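Local coordinates for glutaminase 1 (Escherichia coli, PDB 1U60), which catalyses the hydrolysis of L-glutamine to L-glutamate and ammonium as a member of the glutaminase family, at residues A[73-82]-A[226-237]. Sequence-based numbering, arbitrary orientation.
Sequences LALALEDVGP and LQADNVPYILAE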
loop_
_atom_site.group_PDB
_atom_site.type_symbol
_atom_site.label_atom_id
_atom_site.label_comp_id
_atom_site.label_asym_id
_atom_site.label_seq_id
_atom_site.Cartn_x
_atom_site.Cartn_y
_atom_site.Cartn_z
ATOM N N LEU A 73 14.040 0.420 -10.942
ATOM C CA LEU A 73 13.245 1.538 -10.476
ATOM C C LEU A 73 14.163 2.555 -9.790
ATOM O O LEU A 73 14.021 3.774 -9.955
ATOM C CB LEU A 73 12.156 1.058 -9.516
ATOM C CG LEU A 73 11.367 2.123 -8.778
ATOM C CD1 LEU A 73 10.768 3.112 -9.831
ATOM C CD2 LEU A 73 10.294 1.559 -7.861
ATOM N N ALA A 74 15.034 2.057 -8.917
ATOM C CA ALA A 74 15.927 2.959 -8.173
ATOM C C ALA A 74 16.767 3.782 -9.165
ATOM O O ALA A 74 16.885 5.009 -9.049
ATOM C CB ALA A 74 16.764 2.194 -7.253
ATOM N N LEU A 75 17.285 3.122 -10.206
ATOM C CA LEU A 75 18.053 3.834 -11.222
ATOM C C LEU A 75 17.217 4.851 -11.995
ATOM O O LEU A 75 17.669 5.965 -12.279
ATOM C CB LEU A 75 18.739 2.827 -12.161
ATOM C CG LEU A 75 19.672 3.441 -13.173
ATOM C CD1 LEU A 75 20.724 4.341 -12.524
ATOM C CD2 LEU A 75 20.288 2.331 -13.957
ATOM N N ALA A 76 15.980 4.486 -12.336
ATOM C CA ALA A 76 15.132 5.404 -13.105
ATOM C C ALA A 76 14.876 6.648 -12.282
ATOM O O ALA A 76 14.866 7.771 -12.799
ATOM C CB ALA A 76 13.837 4.773 -13.452
ATOM N N LEU A 77 14.671 6.481 -10.981
ATOM C CA LEU A 77 14.463 7.637 -10.118
ATOM C C LEU A 77 15.688 8.550 -10.073
ATOM O O LEU A 77 15.563 9.786 -10.123
ATOM C CB LEU A 77 14.027 7.224 -8.705
ATOM C CG LEU A 77 12.614 6.641 -8.512
ATOM C CD1 LEU A 77 12.546 5.887 -7.215
ATOM C CD2 LEU A 77 11.565 7.748 -8.575
ATOM N N GLU A 78 16.877 7.975 -10.043
ATOM C CA GLU A 78 18.098 8.759 -10.033
ATOM C C GLU A 78 18.257 9.471 -11.371
ATOM O O GLU A 78 18.664 10.652 -11.403
ATOM C CB GLU A 78 19.342 7.889 -9.789
ATOM C CG GLU A 78 19.394 7.211 -8.426
ATOM C CD GLU A 78 19.518 8.217 -7.292
ATOM O OE1 GLU A 78 20.322 9.178 -7.431
ATOM O OE2 GLU A 78 18.793 8.096 -6.289
ATOM N N ASP A 79 17.899 8.792 -12.459
ATOM C CA ASP A 79 18.026 9.345 -13.820
ATOM C C ASP A 79 17.032 10.440 -14.173
ATOM O O ASP A 79 17.429 11.480 -14.696
ATOM C CB ASP A 79 17.885 8.267 -14.872
ATOM C CG ASP A 79 19.132 7.431 -15.053
ATOM O OD1 ASP A 79 20.176 7.641 -14.369
ATOM O OD2 ASP A 79 19.106 6.459 -15.836
ATOM N N VAL A 80 15.729 10.235 -13.897
ATOM C CA VAL A 80 14.691 11.139 -14.397
ATOM C C VAL A 80 13.818 11.778 -13.297
ATOM O O VAL A 80 13.102 12.724 -13.563
ATOM C CB VAL A 80 13.800 10.460 -15.475
ATOM C CG1 VAL A 80 14.647 9.931 -16.637
ATOM C CG2 VAL A 80 12.898 9.325 -14.878
ATOM N N GLY A 81 13.924 11.277 -12.065
ATOM C CA GLY A 81 13.278 11.840 -10.887
ATOM C C GLY A 81 11.881 11.280 -10.673
ATOM O O GLY A 81 11.339 10.634 -11.578
ATOM N N PRO A 82 11.295 11.521 -9.509
ATOM C CA PRO A 82 10.016 10.889 -9.175
ATOM C C PRO A 82 8.825 11.334 -9.976
ATOM O O PRO A 82 7.921 10.508 -10.231
ATOM C CB PRO A 82 9.823 11.211 -7.676
ATOM C CG PRO A 82 10.723 12.427 -7.457
ATOM C CD PRO A 82 11.861 12.228 -8.337
ATOM N N LEU A 226 22.040 5.794 -3.671
ATOM C CA LEU A 226 20.839 6.531 -4.022
ATOM C C LEU A 226 20.684 7.822 -3.205
ATOM O O LEU A 226 21.133 7.872 -2.077
ATOM C CB LEU A 226 19.614 5.657 -3.753
ATOM C CG LEU A 226 19.662 4.232 -4.303
ATOM C CD1 LEU A 226 18.390 3.471 -3.845
ATOM C CD2 LEU A 226 19.789 4.207 -5.847
ATOM N N GLN A 227 19.951 8.796 -3.731
ATOM C CA GLN A 227 19.599 9.950 -2.952
ATOM C C GLN A 227 18.581 9.537 -1.924
ATOM O O GLN A 227 17.633 8.842 -2.267
ATOM C CB GLN A 227 18.999 11.042 -3.818
ATOM C CG GLN A 227 19.969 11.581 -4.838
ATOM C CD GLN A 227 19.251 12.387 -5.906
ATOM O OE1 GLN A 227 19.107 11.933 -7.062
ATOM N NE2 GLN A 227 18.750 13.539 -5.511
ATOM N N ALA A 228 18.762 9.980 -0.695
ATOM C CA ALA A 228 17.822 9.675 0.369
ATOM C C ALA A 228 16.368 9.983 -0.000
ATOM O O ALA A 228 15.446 9.217 0.352
ATOM C CB ALA A 228 18.231 10.409 1.639
ATOM N N ASP A 229 16.149 11.101 -0.703
ATOM C CA ASP A 229 14.796 11.564 -0.994
ATOM C C ASP A 229 14.107 10.650 -2.004
ATOM O O ASP A 229 12.904 10.703 -2.135
ATOM C CB ASP A 229 14.789 12.991 -1.549
ATOM C CG ASP A 229 15.030 14.045 -0.480
ATOM O OD1 ASP A 229 14.805 13.813 0.751
ATOM O OD2 ASP A 229 15.425 15.173 -0.807
ATOM N N ASN A 230 14.877 9.863 -2.742
ATOM C CA ASN A 230 14.298 8.895 -3.688
ATOM C C ASN A 230 13.804 7.626 -3.038
ATOM O O ASN A 230 12.944 6.977 -3.599
ATOM C CB ASN A 230 15.260 8.568 -4.846
ATOM C CG ASN A 230 15.326 9.702 -5.861
ATOM O OD1 ASN A 230 14.337 10.440 -6.016
ATOM N ND2 ASN A 230 16.450 9.859 -6.554
ATOM N N VAL A 231 14.335 7.273 -1.874
ATOM C CA VAL A 231 14.041 5.974 -1.293
ATOM C C VAL A 231 12.571 5.810 -0.924
ATOM O O VAL A 231 12.008 4.740 -1.176
ATOM C CB VAL A 231 14.982 5.638 -0.149
ATOM C CG1 VAL A 231 14.614 4.333 0.473
ATOM C CG2 VAL A 231 16.413 5.494 -0.705
ATOM N N PRO A 232 11.913 6.801 -0.322
ATOM C CA PRO A 232 10.495 6.579 0.032
ATOM C C PRO A 232 9.607 6.236 -1.172
ATOM O O PRO A 232 8.606 5.543 -1.002
ATOM C CB PRO A 232 10.085 7.898 0.703
ATOM C CG PRO A 232 11.331 8.378 1.256
ATOM C CD PRO A 232 12.392 8.108 0.179
ATOM N N TYR A 233 9.958 6.705 -2.380
ATOM C CA TYR A 233 9.172 6.395 -3.573
ATOM C C TYR A 233 9.314 4.917 -3.902
ATOM O O TYR A 233 8.374 4.258 -4.320
ATOM C CB TYR A 233 9.673 7.206 -4.756
ATOM C CG TYR A 233 9.496 8.705 -4.577
ATOM C CD1 TYR A 233 8.222 9.290 -4.615
ATOM C CD2 TYR A 233 10.601 9.532 -4.382
ATOM C CE1 TYR A 233 8.070 10.639 -4.447
ATOM C CE2 TYR A 233 10.454 10.880 -4.235
ATOM C CZ TYR A 233 9.188 11.432 -4.245
ATOM O OH TYR A 233 9.049 12.782 -4.117
ATOM N N ILE A 234 10.535 4.429 -3.749
ATOM C CA ILE A 234 10.814 2.984 -4.018
ATOM C C ILE A 234 10.020 2.103 -3.057
ATOM O O ILE A 234 9.367 1.129 -3.449
ATOM C CB ILE A 234 12.260 2.654 -3.885
ATOM C CG1 ILE A 234 13.073 3.426 -4.898
ATOM C CG2 ILE A 234 12.477 1.157 -4.028
ATOM C CD1 ILE A 234 14.538 3.424 -4.564
ATOM N N LEU A 235 10.075 2.444 -1.795
ATOM C CA LEU A 235 9.353 1.699 -0.766
ATOM C C LEU A 235 7.836 1.778 -0.892
ATOM O O LEU A 235 7.152 0.786 -0.626
ATOM C CB LEU A 235 9.799 2.184 0.627
ATOM C CG LEU A 235 11.296 1.993 0.973
ATOM C CD1 LEU A 235 11.587 2.362 2.375
ATOM C CD2 LEU A 235 11.792 0.547 0.692
ATOM N N ALA A 236 7.315 2.929 -1.319
ATOM C CA ALA A 236 5.890 3.072 -1.553
ATOM C C ALA A 236 5.457 2.127 -2.664
ATOM O O ALA A 236 4.447 1.406 -2.525
ATOM C CB ALA A 236 5.532 4.488 -1.927
ATOM N N GLU A 237 6.223 2.094 -3.746
ATOM C CA GLU A 237 5.895 1.203 -4.856
ATOM C C GLU A 237 5.900 -0.259 -4.392
ATOM O O GLU A 237 4.984 -1.031 -4.773
ATOM C CB GLU A 237 6.869 1.396 -6.023
ATOM C CG GLU A 237 6.825 2.790 -6.733
ATOM C CD GLU A 237 5.755 3.029 -7.755
ATOM O OE1 GLU A 237 4.702 2.318 -7.770
ATOM O OE2 GLU A 237 5.963 4.005 -8.581
HETATM O O HOH W 1 16.575 12.035 -8.731
#
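Leu-226 lays its CD2 against Ala-74 CB (3.9 Å) and beside the aliphatic part of Glu-78; it also touches Ile-142 and Leu-146 of helix 132-147. At Gln-227 the backbone takes over: its N donates to Glu-78 OE2 at 2.9 Å. Asn-230 ND2 reaches Glu-78 OE2, also at 2.9 Å and nearly straight (174°), from the opposite face of the carboxylate, so two donors hold one oxygen. A bend at chi2 (-66°) curls Glu-78 towards them; a carboxylate suits this place because its probable negative charge would strengthen both bonds. Water 1 links Asn-230 ND2 to Leu-77 O, tying the amide to the end of helix 68-80. Tyr-233 offers a flat face to Pro-82, whose CB sits 3.5 Å from the ring centroid in a CH-pi contact; Tyr-252 of the second subunit also meets this ring. The longer branch of Ile-234 sets CD1 on small Ala-74 and CG1 tightly against Leu-77 CD1 (3.4 Å). Finally, the methylenes of Glu-237 rest on Leu-73 CD2. Helices 73-80 and 231-237 run roughly antiparallel, their directions 142° apart, a helix pair packed within the helical part of the beta-lactamase-like glutaminase fold.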